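Local coordinates for molybdate-binding protein MolA (Haemophilus influenzae, PDB 3PSH), which binds molybdate or tungstate in the periplasm and serves a low-affinity ABC transporter that imports molybdate, at residues M282-A287 with K317-S322. Sequence-based numbering, arbitrary orientation.
Sequences MPEALA and KFYRTS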
loop_
_atom_site.group_PDB
_atom_site.type_symbol
_atom_site.label_atom_id
_atom_site.label_comp_id
_atom_site.label_asym_id
_atom_site.label_seq_id
_atom_site.Cartn_x
_atom_site.Cartn_y
_atom_site.Cartn_z
ATOM N N MET A 282 -2.963 2.931 0.076
ATOM C CA MET A 282 -4.081 2.020 -0.062
ATOM C C MET A 282 -5.233 2.704 0.607
ATOM O O MET A 282 -5.019 3.451 1.583
ATOM C CB MET A 282 -3.810 0.660 0.652
ATOM C CG MET A 282 -2.566 -0.132 0.268
ATOM S SD MET A 282 -2.841 -1.358 -1.119
ATOM C CE MET A 282 -3.643 -0.358 -2.368
ATOM N N PRO A 283 -6.444 2.532 0.047
ATOM C CA PRO A 283 -7.539 3.363 0.499
ATOM C C PRO A 283 -7.793 3.204 1.975
ATOM O O PRO A 283 -8.147 4.213 2.618
ATOM C CB PRO A 283 -8.762 2.851 -0.301
ATOM C CG PRO A 283 -8.290 1.434 -0.932
ATOM C CD PRO A 283 -6.793 1.572 -1.053
ATOM N N GLU A 284 -7.709 1.987 2.503
ATOM C CA GLU A 284 -7.921 1.806 3.972
ATOM C C GLU A 284 -6.859 2.416 4.824
ATOM O O GLU A 284 -7.120 2.724 6.003
ATOM C CB GLU A 284 -8.105 0.306 4.356
ATOM C CG GLU A 284 -6.857 -0.588 4.185
ATOM C CD GLU A 284 -6.524 -1.092 2.787
ATOM O OE1 GLU A 284 -7.057 -0.535 1.796
ATOM O OE2 GLU A 284 -5.720 -2.056 2.705
ATOM N N ALA A 285 -5.663 2.539 4.266
ATOM C CA ALA A 285 -4.516 3.163 5.018
ATOM C C ALA A 285 -4.809 4.621 5.216
ATOM O O ALA A 285 -4.567 5.099 6.322
ATOM C CB ALA A 285 -3.261 2.988 4.278
ATOM N N LEU A 286 -5.310 5.321 4.181
ATOM C CA LEU A 286 -5.769 6.761 4.385
ATOM C C LEU A 286 -6.914 6.835 5.361
ATOM O O LEU A 286 -6.836 7.490 6.438
ATOM C CB LEU A 286 -6.203 7.429 3.032
ATOM C CG LEU A 286 -4.904 7.795 2.264
ATOM C CD1 LEU A 286 -3.983 6.663 1.669
ATOM C CD2 LEU A 286 -5.302 8.778 1.107
ATOM N N ALA A 287 -7.997 6.104 5.040
ATOM C CA ALA A 287 -9.253 6.317 5.720
ATOM C C ALA A 287 -9.146 5.931 7.243
ATOM O O ALA A 287 -9.575 6.681 8.183
ATOM C CB ALA A 287 -10.315 5.554 5.013
ATOM N N LYS A 317 -18.408 -2.758 4.337
ATOM C CA LYS A 317 -18.651 -2.226 2.984
ATOM C C LYS A 317 -17.710 -2.787 1.907
ATOM O O LYS A 317 -18.185 -3.384 0.891
ATOM C CB LYS A 317 -18.683 -0.694 2.943
ATOM C CG LYS A 317 -18.668 -0.142 1.546
ATOM C CD LYS A 317 -20.075 -0.066 0.946
ATOM C CE LYS A 317 -19.987 0.432 -0.510
ATOM N NZ LYS A 317 -21.420 0.105 -1.108
ATOM N N PHE A 318 -16.382 -2.813 2.215
ATOM C CA PHE A 318 -15.379 -3.096 1.166
ATOM C C PHE A 318 -14.823 -4.486 1.281
ATOM O O PHE A 318 -14.341 -5.027 0.253
ATOM C CB PHE A 318 -14.273 -1.990 1.246
ATOM C CG PHE A 318 -14.848 -0.621 0.836
ATOM C CD1 PHE A 318 -15.370 -0.444 -0.435
ATOM C CD2 PHE A 318 -14.958 0.443 1.747
ATOM C CE1 PHE A 318 -15.972 0.746 -0.819
ATOM C CE2 PHE A 318 -15.540 1.659 1.371
ATOM C CZ PHE A 318 -16.028 1.855 0.075
ATOM N N TYR A 319 -14.786 -5.050 2.501
ATOM C CA TYR A 319 -14.315 -6.439 2.607
ATOM C C TYR A 319 -15.418 -7.432 2.865
ATOM O O TYR A 319 -15.128 -8.596 2.935
ATOM C CB TYR A 319 -13.243 -6.593 3.706
ATOM C CG TYR A 319 -11.914 -5.900 3.408
ATOM C CD1 TYR A 319 -11.081 -6.356 2.351
ATOM C CD2 TYR A 319 -11.482 -4.799 4.199
ATOM C CE1 TYR A 319 -9.819 -5.765 2.089
ATOM C CE2 TYR A 319 -10.169 -4.239 3.975
ATOM C CZ TYR A 319 -9.407 -4.668 2.892
ATOM O OH TYR A 319 -8.158 -4.166 2.704
ATOM N N ARG A 320 -16.654 -6.958 3.004
ATOM C CA ARG A 320 -17.888 -7.785 3.187
ATOM C C ARG A 320 -17.751 -8.722 4.436
ATOM O O ARG A 320 -18.313 -9.877 4.534
ATOM C CB ARG A 320 -18.166 -8.574 1.864
ATOM C CG ARG A 320 -18.228 -7.737 0.645
ATOM C CD ARG A 320 -18.107 -8.629 -0.640
ATOM N NE ARG A 320 -16.683 -9.023 -0.760
ATOM C CZ ARG A 320 -15.671 -8.244 -1.230
ATOM N NH1 ARG A 320 -15.824 -6.966 -1.515
ATOM N NH2 ARG A 320 -14.456 -8.762 -1.273
ATOM N N THR A 321 -16.985 -8.239 5.406
ATOM C CA THR A 321 -16.820 -8.950 6.667
ATOM C C THR A 321 -16.460 -7.953 7.790
ATOM O O THR A 321 -16.273 -6.768 7.510
ATOM C CB THR A 321 -15.775 -10.098 6.593
ATOM O OG1 THR A 321 -15.957 -10.901 7.774
ATOM C CG2 THR A 321 -14.344 -9.623 6.478
ATOM N N SER A 322 -16.490 -8.407 9.025
ATOM C CA SER A 322 -15.936 -7.579 10.119
ATOM C C SER A 322 -14.405 -7.555 10.185
ATOM O O SER A 322 -13.718 -8.447 9.637
ATOM C CB SER A 322 -16.519 -8.018 11.470
ATOM O OG SER A 322 -16.064 -9.313 11.724
#
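E284 and Y319 make a slender, buried polar contact between the first turn of helix 283-297 and the C-terminal part of helix 307-319, with the backbones well apart, in a two-lobed periplasmic binding protein of the Fe/B12 (TroA-like) kind. The CA atoms of E284 and F318, the closest pair, are still 9.4 Å from each other, and just 71 Å² is buried in all. The phenol OH of Y319 comes 3.2 Å from OE2 of E284; the two groups are close but not bonded to each other. Carboxylate and ring planes stand 83° apart, and the side chains run nearly perpendicular. E284 reaches this position with CG tucked between its backbone N and carbonyl carbon (chi1 68°) and a further bend at chi2. What joins the two groups is a shared partner, N30, which gives ND2 to E284 OE2 and takes up Y319 OH through OD1; with a salt bridge from K276 to OE2 and a bond from Q34 NE2 to OE1, both carboxylate oxygens are satisfied, which should restrain the group's rotation. The side chain of E284 lies about 10 Å from the bound molybdate and about 9 Å from the side chain of the ligand-binding Q27, outside the first shell. Helix 26-34, which supplies N30 and Q34 and follows strand 21-24 of one lobe's parallel sheet, thus links the two helices, while P283 and F318 pack against helix 154-165.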